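Local coordinates for protein catalase (Exiguobacterium oxidotolerans, PDB 2J2M) that breaks down hydrogen peroxide to water and dioxygen as a haem-dependent catalase built from four copies of the chain, at residues G17-S22 against D35-E40; E257-V262 against V294-L299; N364-D369 against N382-R387. All coordinates share one frame; numbering follows the deposited sequence.

Interaction 1. Residues G17-S22 against D35-E40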
loop_
_atom_site.group_PDB
_atom_site.type_symbol
_atom_site.label_atom_id
_atom_site.label_comp_id
_atom_site.label_asym_id
_atom_site.label_seq_id
_atom_site.Cartn_x
_atom_site.Cartn_y
_atom_site.Cartn_z
ATOM N N GLY A 17 12.373 -27.859 -11.219
ATOM C CA GLY A 17 12.373 -29.187 -11.813
ATOM C C GLY A 17 11.013 -29.625 -12.331
ATOM O O GLY A 17 10.913 -30.282 -13.378
ATOM N N ASP A 18 9.962 -29.269 -11.596
ATOM C CA ASP A 18 8.612 -29.675 -11.948
ATOM C C ASP A 18 7.695 -28.462 -11.799
ATOM O O ASP A 18 7.350 -28.047 -10.689
ATOM C CB ASP A 18 8.167 -30.847 -11.046
ATOM C CG ASP A 18 6.752 -31.358 -11.354
ATOM O OD1 ASP A 18 6.389 -32.420 -10.798
ATOM O OD2 ASP A 18 5.997 -30.737 -12.142
ATOM N N ASN A 19 7.313 -27.888 -12.930
ATOM C CA ASN A 19 6.419 -26.737 -12.953
ATOM C C ASN A 19 4.947 -27.128 -13.161
ATOM O O ASN A 19 4.135 -26.294 -13.566
ATOM C CB ASN A 19 6.864 -25.774 -14.060
ATOM C CG ASN A 19 6.159 -24.442 -13.988
ATOM O OD1 ASN A 19 5.993 -23.855 -12.902
ATOM N ND2 ASN A 19 5.729 -23.951 -15.146
ATOM N N GLN A 20 4.611 -28.395 -12.887
ATOM C CA GLN A 20 3.262 -28.931 -13.178
ATOM C C GLN A 20 2.522 -29.476 -11.945
ATOM O O GLN A 20 1.290 -29.555 -11.935
ATOM C CB GLN A 20 3.334 -30.033 -14.263
ATOM C CG GLN A 20 4.383 -29.832 -15.399
ATOM C CD GLN A 20 4.207 -28.535 -16.188
ATOM O OE1 GLN A 20 3.095 -28.028 -16.357
ATOM N NE2 GLN A 20 5.303 -28.007 -16.693
ATOM N N ASN A 21 3.269 -29.866 -10.916
ATOM C CA ASN A 21 2.673 -30.516 -9.754
ATOM C C ASN A 21 3.018 -29.823 -8.439
ATOM O O ASN A 21 4.188 -29.526 -8.168
ATOM C CB ASN A 21 3.090 -32.002 -9.694
ATOM C CG ASN A 21 2.801 -32.756 -11.000
ATOM O OD1 ASN A 21 1.665 -32.840 -11.442
ATOM N ND2 ASN A 21 3.841 -33.292 -11.615
ATOM N N SER A 22 2.007 -29.573 -7.613
ATOM C CA SER A 22 2.257 -29.117 -6.249
ATOM C C SER A 22 2.892 -30.231 -5.417
ATOM O O SER A 22 2.767 -31.409 -5.744
ATOM C CB SER A 22 0.961 -28.654 -5.597
ATOM O OG SER A 22 0.352 -27.628 -6.360
ATOM N N ASP A 35 5.683 -25.967 0.167
ATOM C CA ASP A 35 5.870 -25.772 -1.277
ATOM C C ASP A 35 6.220 -24.318 -1.596
ATOM O O ASP A 35 5.368 -23.568 -2.053
ATOM C CB ASP A 35 4.640 -26.212 -2.062
ATOM C CG ASP A 35 4.942 -26.437 -3.543
ATOM O OD1 ASP A 35 4.235 -27.232 -4.193
ATOM O OD2 ASP A 35 5.903 -25.836 -4.067
ATOM N N TYR A 36 7.472 -23.928 -1.342
ATOM C CA TYR A 36 7.913 -22.552 -1.590
ATOM C C TYR A 36 7.645 -22.151 -3.046
ATOM O O TYR A 36 7.175 -21.037 -3.320
ATOM C CB TYR A 36 9.403 -22.327 -1.238
ATOM C CG TYR A 36 9.854 -20.922 -1.635
ATOM C CD1 TYR A 36 9.667 -19.844 -0.756
ATOM C CD2 TYR A 36 10.415 -20.662 -2.904
ATOM C CE1 TYR A 36 10.024 -18.536 -1.111
ATOM C CE2 TYR A 36 10.782 -19.343 -3.274
ATOM C CZ TYR A 36 10.568 -18.288 -2.364
ATOM O OH TYR A 36 10.892 -16.989 -2.677
ATOM N N GLN A 37 7.923 -23.066 -3.972
ATOM C CA GLN A 37 7.798 -22.765 -5.395
ATOM C C GLN A 37 6.361 -22.381 -5.784
ATOM O O GLN A 37 6.143 -21.399 -6.501
ATOM C CB GLN A 37 8.328 -23.926 -6.244
ATOM C CG GLN A 37 7.893 -23.884 -7.695
ATOM C CD GLN A 37 8.240 -25.153 -8.434
ATOM O OE1 GLN A 37 9.322 -25.698 -8.250
ATOM N NE2 GLN A 37 7.311 -25.649 -9.258
ATOM N N LEU A 38 5.395 -23.160 -5.303
ATOM C CA LEU A 38 3.978 -22.868 -5.529
ATOM C C LEU A 38 3.559 -21.529 -4.896
ATOM O O LEU A 38 2.982 -20.665 -5.564
ATOM C CB LEU A 38 3.107 -24.002 -4.971
ATOM C CG LEU A 38 1.599 -23.698 -4.944
ATOM C CD1 LEU A 38 0.957 -23.851 -6.349
ATOM C CD2 LEU A 38 0.912 -24.559 -3.920
ATOM N N ILE A 39 3.852 -21.367 -3.604
ATOM C CA ILE A 39 3.415 -20.187 -2.868
ATOM C C ILE A 39 4.047 -18.910 -3.434
ATOM O O ILE A 39 3.368 -17.891 -3.565
ATOM C CB ILE A 39 3.667 -20.345 -1.355
ATOM C CG1 ILE A 39 2.819 -21.519 -0.823
ATOM C CG2 ILE A 39 3.400 -19.009 -0.584
ATOM C CD1 ILE A 39 3.270 -22.024 0.497
ATOM N N GLU A 40 5.329 -18.965 -3.793
ATOM C CA GLU A 40 5.968 -17.820 -4.446
ATOM C C GLU A 40 5.253 -17.463 -5.736
ATOM O O GLU A 40 5.031 -16.295 -6.010
ATOM C CB GLU A 40 7.443 -18.081 -4.739
ATOM C CG GLU A 40 8.106 -16.872 -5.398
ATOM C CD GLU A 40 9.433 -17.188 -6.038
ATOM O OE1 GLU A 40 9.461 -17.572 -7.217
ATOM O OE2 GLU A 40 10.453 -17.015 -5.363
HETATM O O HOH W 1 10.502 -27.982 -8.758
#
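Gln37 and Asp18 carry the polar side of this contact. The Gln37 side chain reaches from the helix with CG anti to the backbone N (chi1 164°), and its NE2 gives a nearly straight hydrogen bond to Asp18 O, 2.8 Å away, which lies in the plane of the Gln37 amide. Water 1 donates to Gln37 OE1 and accepts from Asp18 N, so one carboxamide reaches Asp18 O directly and Asp18 N through the water. An alanine here would probably cost Asp18 O its bond from the amide and the water its acceptor, and weaken the hold of the loop on the helix. This N-terminal arm lies between neighbouring subunits and has its own brace, an Asx turn in which Asp18 OD2 accepts from Gln20 N at 2.8 Å, while Asp18 OD1 takes Asn21 ND2 on its syn lone pair. Asp35 is the N-cap of helix 36-45: its OD2, met from above the carboxylate plane, accepts from Leu38 N at 3.0 Å, and its OD1 binds Arg23 N and forms a salt bridge with Arg412 of the second subunit. In van der Waals contact, Leu38 CD1 lies 3.8 Å from Ser22 OG, a hydroxyl bonded to Asp138 of the second subunit.

Interaction 2. Residues E257-V262 against V294-L299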
loop_
_atom_site.group_PDB
_atom_site.type_symbol
_atom_site.label_atom_id
_atom_site.label_comp_id
_atom_site.label_asym_id
_atom_site.label_seq_id
_atom_site.Cartn_x
_atom_site.Cartn_y
_atom_site.Cartn_z
ATOM N N GLU A 257 1.185 9.972 -37.304
ATOM C CA GLU A 257 1.931 11.202 -37.203
ATOM C C GLU A 257 0.987 12.334 -36.907
ATOM O O GLU A 257 -0.138 12.319 -37.372
ATOM C CB GLU A 257 2.670 11.499 -38.512
ATOM C CG GLU A 257 3.709 10.447 -38.907
ATOM C CD GLU A 257 4.782 10.979 -39.863
ATOM O OE1 GLU A 257 4.498 11.853 -40.709
ATOM O OE2 GLU A 257 5.931 10.513 -39.758
ATOM N N TRP A 258 1.443 13.321 -36.137
ATOM C CA TRP A 258 0.686 14.549 -35.942
ATOM C C TRP A 258 1.626 15.734 -36.061
ATOM O O TRP A 258 2.807 15.654 -35.660
ATOM C CB TRP A 258 0.071 14.634 -34.532
ATOM C CG TRP A 258 -1.050 13.698 -34.188
ATOM C CD1 TRP A 258 -2.365 14.025 -34.013
ATOM C CD2 TRP A 258 -0.944 12.295 -33.905
ATOM N NE1 TRP A 258 -3.098 12.908 -33.665
ATOM C CE2 TRP A 258 -2.246 11.832 -33.592
ATOM C CE3 TRP A 258 0.119 11.385 -33.889
ATOM C CZ2 TRP A 258 -2.507 10.500 -33.272
ATOM C CZ3 TRP A 258 -0.141 10.064 -33.578
ATOM C CH2 TRP A 258 -1.440 9.634 -33.267
ATOM N N ASP A 259 1.093 16.853 -36.555
ATOM C CA ASP A 259 1.801 18.127 -36.448
ATOM C C ASP A 259 1.440 18.947 -35.196
ATOM O O ASP A 259 0.272 19.039 -34.812
ATOM C CB ASP A 259 1.623 18.925 -37.734
ATOM C CG ASP A 259 2.244 18.226 -38.906
ATOM O OD1 ASP A 259 1.548 17.405 -39.524
ATOM O OD2 ASP A 259 3.437 18.444 -39.187
ATOM N N LEU A 260 2.452 19.524 -34.561
ATOM C CA LEU A 260 2.260 20.414 -33.389
ATOM C C LEU A 260 2.278 21.902 -33.784
ATOM O O LEU A 260 3.242 22.386 -34.380
ATOM C CB LEU A 260 3.326 20.157 -32.315
ATOM C CG LEU A 260 3.276 20.959 -31.007
ATOM C CD1 LEU A 260 2.083 20.543 -30.123
ATOM C CD2 LEU A 260 4.569 20.791 -30.223
ATOM N N PHE A 261 1.200 22.605 -33.447
ATOM C CA PHE A 261 1.102 24.017 -33.674
ATOM C C PHE A 261 0.943 24.722 -32.319
ATOM O O PHE A 261 0.545 24.112 -31.304
ATOM C CB PHE A 261 -0.104 24.359 -34.561
ATOM C CG PHE A 261 -0.025 23.833 -35.978
ATOM C CD1 PHE A 261 0.303 24.685 -37.027
ATOM C CD2 PHE A 261 -0.338 22.495 -36.269
ATOM C CE1 PHE A 261 0.353 24.227 -38.344
ATOM C CE2 PHE A 261 -0.280 22.005 -37.588
ATOM C CZ PHE A 261 0.065 22.874 -38.626
ATOM N N VAL A 262 1.245 26.023 -32.329
ATOM C CA VAL A 262 1.218 26.828 -31.140
ATOM C C VAL A 262 0.415 28.091 -31.412
ATOM O O VAL A 262 0.577 28.718 -32.446
ATOM C CB VAL A 262 2.672 27.131 -30.616
ATOM C CG1 VAL A 262 3.455 28.029 -31.577
ATOM C CG2 VAL A 262 2.642 27.752 -29.224
ATOM N N VAL A 294 5.199 24.006 -35.203
ATOM C CA VAL A 294 6.366 23.748 -34.339
ATOM C C VAL A 294 7.175 22.546 -34.880
ATOM O O VAL A 294 8.396 22.607 -35.064
ATOM C CB VAL A 294 5.935 23.446 -32.864
ATOM C CG1 VAL A 294 7.132 22.973 -32.018
ATOM C CG2 VAL A 294 5.253 24.637 -32.219
ATOM N N GLY A 295 6.470 21.449 -35.128
ATOM C CA GLY A 295 7.117 20.210 -35.511
ATOM C C GLY A 295 6.103 19.112 -35.688
ATOM O O GLY A 295 4.904 19.377 -35.838
ATOM N N THR A 296 6.612 17.880 -35.705
ATOM C CA THR A 296 5.813 16.697 -35.966
ATOM C C THR A 296 6.229 15.457 -35.154
ATOM O O THR A 296 7.417 15.146 -34.995
ATOM C CB THR A 296 5.606 16.437 -37.525
ATOM O OG1 THR A 296 5.916 15.075 -37.881
ATOM C CG2 THR A 296 6.393 17.413 -38.364
ATOM N N MET A 297 5.224 14.783 -34.601
ATOM C CA MET A 297 5.450 13.573 -33.848
ATOM C C MET A 297 5.129 12.371 -34.725
ATOM O O MET A 297 4.091 12.345 -35.411
ATOM C CB MET A 297 4.606 13.564 -32.566
ATOM C CG MET A 297 4.508 12.196 -31.868
ATOM S SD MET A 297 3.630 12.202 -30.260
ATOM C CE MET A 297 1.955 12.552 -30.759
ATOM N N THR A 298 6.030 11.387 -34.695
ATOM C CA THR A 298 5.838 10.108 -35.358
ATOM C C THR A 298 5.906 9.006 -34.297
ATOM O O THR A 298 6.899 8.911 -33.594
ATOM C CB THR A 298 6.942 9.893 -36.425
ATOM O OG1 THR A 298 6.869 10.958 -37.383
ATOM C CG2 THR A 298 6.793 8.531 -37.145
ATOM N N LEU A 299 4.840 8.222 -34.150
ATOM C CA LEU A 299 4.861 7.018 -33.305
ATOM C C LEU A 299 5.211 5.758 -34.146
ATOM O O LEU A 299 4.424 5.283 -34.965
ATOM C CB LEU A 299 3.517 6.838 -32.594
ATOM C CG LEU A 299 3.161 7.456 -31.231
ATOM C CD1 LEU A 299 4.067 8.579 -30.790
ATOM C CD2 LEU A 299 1.722 7.881 -31.204
#
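Trp258 and Met297 form a hydrogen-bonded pair in an antiparallel strand pairing, where strand 257-265 runs beside strand 292-302 in the large antiparallel sheet. Each gives its N-H to the other's carbonyl, Trp258 N to Met297 O at 2.9 Å and Met297 N to Trp258 O at 2.8 Å. Farther along, Leu260 N donates to Gly295 O, and Leu260 O receives Val294 N at 2.7 Å together with a weak, longer bond from Gly295 N.

The two faces differ in chemistry. On the apolar one, which carries Trp258, Leu260 and Met297, the side chains of Trp258 and Met297 run side by side; the bend of the methionine at chi3 (68°) brings CE within 3.8 Å of Trp258 CE3. At the ends of these side chains, Leu299 CD2 meets the indole at CZ3 and Val294 CG1 packs alongside Leu260 CD2. Phe66 of strand 59-68 touches Leu260, Val294 and Met297. The face of Glu257, Asp259, Thr296 and Thr298 is partly exposed and polar: Thr298 OG1 donates to Glu257 OE2 at 2.6 Å, arriving from above the carboxylate plane. Next to this pair, Asp259 OD2 lies 3.2 Å from Thr296 CG2 and is hydrogen-bonded to His293.

Val294 and Gly295 together face Leu260, a classic beta bulge, within a pairing that belongs to the antiparallel beta-barrel characteristic of the haem catalases.

Interaction 3. Residues N364-D369 against N382-R387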
loop_
_atom_site.group_PDB
_atom_site.type_symbol
_atom_site.label_atom_id
_atom_site.label_comp_id
_atom_site.label_asym_id
_atom_site.label_seq_id
_atom_site.Cartn_x
_atom_site.Cartn_y
_atom_site.Cartn_z
ATOM N N ASN A 364 19.853 14.159 -10.096
ATOM C CA ASN A 364 20.841 14.298 -9.022
ATOM C C ASN A 364 20.303 15.159 -7.908
ATOM O O ASN A 364 20.300 16.394 -8.018
ATOM C CB ASN A 364 22.144 14.919 -9.547
ATOM C CG ASN A 364 22.932 13.964 -10.414
ATOM O OD1 ASN A 364 23.364 12.904 -9.946
ATOM N ND2 ASN A 364 23.111 14.321 -11.697
ATOM N N ASN A 365 19.837 14.513 -6.837
ATOM C CA ASN A 365 19.325 15.260 -5.686
ATOM C C ASN A 365 19.454 14.565 -4.338
ATOM O O ASN A 365 20.056 13.499 -4.215
ATOM C CB ASN A 365 17.896 15.760 -5.938
ATOM C CG ASN A 365 16.904 14.647 -6.198
ATOM O OD1 ASN A 365 16.981 13.562 -5.607
ATOM N ND2 ASN A 365 15.936 14.926 -7.068
ATOM N N TYR A 366 18.842 15.190 -3.338
ATOM C CA TYR A 366 18.972 14.809 -1.950
ATOM C C TYR A 366 17.761 14.044 -1.412
ATOM O O TYR A 366 17.681 13.802 -0.206
ATOM C CB TYR A 366 19.220 16.082 -1.146
ATOM C CG TYR A 366 20.498 16.756 -1.578
ATOM C CD1 TYR A 366 20.491 17.726 -2.591
ATOM C CD2 TYR A 366 21.716 16.391 -1.023
ATOM C CE1 TYR A 366 21.681 18.337 -2.999
ATOM C CE2 TYR A 366 22.907 16.990 -1.430
ATOM C CZ TYR A 366 22.882 17.956 -2.402
ATOM O OH TYR A 366 24.038 18.522 -2.811
ATOM N N GLN A 367 16.829 13.672 -2.301
ATOM C CA GLN A 367 15.689 12.837 -1.940
ATOM C C GLN A 367 16.155 11.394 -1.707
ATOM O O GLN A 367 17.076 10.905 -2.387
ATOM C CB GLN A 367 14.609 12.862 -3.028
ATOM C CG GLN A 367 13.955 14.204 -3.238
ATOM C CD GLN A 367 12.891 14.165 -4.322
ATOM O OE1 GLN A 367 12.321 13.125 -4.597
ATOM N NE2 GLN A 367 12.610 15.317 -4.933
ATOM N N ARG A 368 15.508 10.707 -0.762
ATOM C CA ARG A 368 15.974 9.398 -0.327
ATOM C C ARG A 368 14.824 8.469 0.026
ATOM O O ARG A 368 13.735 8.918 0.386
ATOM C CB ARG A 368 16.888 9.550 0.912
ATOM C CG ARG A 368 18.291 10.201 0.636
ATOM C CD ARG A 368 19.095 9.383 -0.381
ATOM N NE ARG A 368 20.446 9.869 -0.584
ATOM C CZ ARG A 368 20.795 10.846 -1.426
ATOM N NH1 ARG A 368 19.864 11.500 -2.138
ATOM N NH2 ARG A 368 22.081 11.195 -1.542
ATOM N N ASP A 369 15.103 7.163 -0.036
ATOM C CA ASP A 369 14.253 6.124 0.569
ATOM C C ASP A 369 12.923 5.931 -0.176
ATOM O O ASP A 369 12.897 5.991 -1.419
ATOM C CB ASP A 369 14.037 6.388 2.078
ATOM C CG ASP A 369 15.350 6.377 2.905
ATOM O OD1 ASP A 369 15.244 6.415 4.144
ATOM O OD2 ASP A 369 16.480 6.313 2.368
ATOM N N ASN A 382 23.024 13.523 2.056
ATOM C CA ASN A 382 21.617 13.639 1.663
ATOM C C ASN A 382 20.959 14.976 2.087
ATOM O O ASN A 382 19.736 15.077 2.215
ATOM C CB ASN A 382 20.824 12.410 2.154
ATOM C CG ASN A 382 20.857 12.233 3.688
ATOM O OD1 ASN A 382 21.292 13.120 4.435
ATOM N ND2 ASN A 382 20.385 11.080 4.154
ATOM N N TYR A 383 21.779 16.006 2.285
ATOM C CA TYR A 383 21.270 17.314 2.719
ATOM C C TYR A 383 21.982 18.406 1.949
ATOM O O TYR A 383 23.164 18.256 1.639
ATOM C CB TYR A 383 21.480 17.511 4.235
ATOM C CG TYR A 383 22.926 17.449 4.634
ATOM C CD1 TYR A 383 23.692 18.612 4.724
ATOM C CD2 TYR A 383 23.544 16.229 4.897
ATOM C CE1 TYR A 383 25.042 18.576 5.090
ATOM C CE2 TYR A 383 24.912 16.176 5.251
ATOM C CZ TYR A 383 25.648 17.365 5.344
ATOM O OH TYR A 383 26.981 17.340 5.693
ATOM N N GLU A 384 21.260 19.488 1.642
ATOM C CA GLU A 384 21.817 20.699 1.007
ATOM C C GLU A 384 21.284 21.953 1.715
ATOM O O GLU A 384 20.119 21.995 2.087
ATOM C CB GLU A 384 21.414 20.748 -0.462
ATOM C CG GLU A 384 22.300 21.586 -1.365
ATOM C CD GLU A 384 21.948 23.058 -1.389
ATOM O OE1 GLU A 384 22.828 23.837 -1.793
ATOM O OE2 GLU A 384 20.815 23.451 -1.016
ATOM N N PRO A 385 22.125 22.973 1.937
ATOM C CA PRO A 385 23.562 23.092 1.659
ATOM C C PRO A 385 24.414 22.103 2.452
ATOM O O PRO A 385 23.999 21.595 3.495
ATOM C CB PRO A 385 23.887 24.546 2.047
ATOM C CG PRO A 385 22.875 24.890 3.056
ATOM C CD PRO A 385 21.606 24.199 2.571
ATOM N N ASN A 386 25.581 21.813 1.894
ATOM C CA ASN A 386 26.606 20.989 2.523
ATOM C C ASN A 386 27.981 21.566 2.133
ATOM O O ASN A 386 28.032 22.543 1.360
ATOM C CB ASN A 386 26.452 19.521 2.097
ATOM C CG ASN A 386 26.380 19.350 0.605
ATOM O OD1 ASN A 386 27.355 19.567 -0.102
ATOM N ND2 ASN A 386 25.227 18.958 0.119
ATOM N N ARG A 387 29.059 20.971 2.658
ATOM C CA ARG A 387 30.434 21.460 2.471
ATOM C C ARG A 387 31.144 20.944 1.218
ATOM O O ARG A 387 32.235 21.408 0.865
ATOM C CB ARG A 387 31.303 21.114 3.694
ATOM C CG ARG A 387 31.512 19.623 3.940
ATOM C CD ARG A 387 32.428 19.371 5.152
ATOM N NE ARG A 387 31.815 19.700 6.443
ATOM C CZ ARG A 387 31.212 18.830 7.267
ATOM N NH1 ARG A 387 31.120 17.539 6.970
ATOM N NH2 ARG A 387 30.716 19.249 8.418
#
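The Tyr366 ring has Glu384 CB over one face, a CH-pi contact 3.7 Å from the ring centroid, while the backbone of Asn382 lies at its edge. With Tyr366 CG anti to the carbonyl carbon (chi1 -61°), the ring reaches along residues 382-387, where CE2 comes within 3.3 Å of Tyr383 O. The Arg368 guanidinium has Asn382 CB over one face, 3.7 Å above its plane and toward the rim.

At the tip of the ring, Asn386 ND2 donates to Tyr366 OH at 3.2 Å and also to Tyr383 O at 2.7 Å. Both acceptors lie in the amide plane, which fixes the turn of the carboxamide, its plane 50° from the tyrosine ring. Tyr366 OH is also bonded to Pro392 O.

Arg368 is held in place by its own loop: NH1 donates to Asn365 O and to Gln367 O, each at 2.9 Å, and NH2 binds Ser379 O. Two side chains of residues 382-387 bond to other chains: Glu384 OE2 to Asn19 of the third subunit, Asn382 OD1 to Arg162 of the fourth. Such a helix- and strand-free stretch, lodged between subunits, is characteristic of the long wrapping loop of tetrameric haem catalases.

How the interactions relate
Place in the fold sets the chemistry of the three contacts. Interaction 2 lies nearest the middle of the chain, its centre about 17 Å from the chain centre, and touches no other subunit; repeated backbone bonds and an apolar face hold it, though it is only partly buried. Interactions 1 and 3 have their centres about 43 and 33 Å out, yet both are buried, with neighbouring chains packed against them. There side-chain amides, carboxylates and an aromatic ring replace the regular strand ladder. No two interactions share an element or touch within the chain, but 1 and 3 are complementary across the tetramer: residues 17-22 and 35-40 of one subunit bond to residues 364-369 and 382-387 of another.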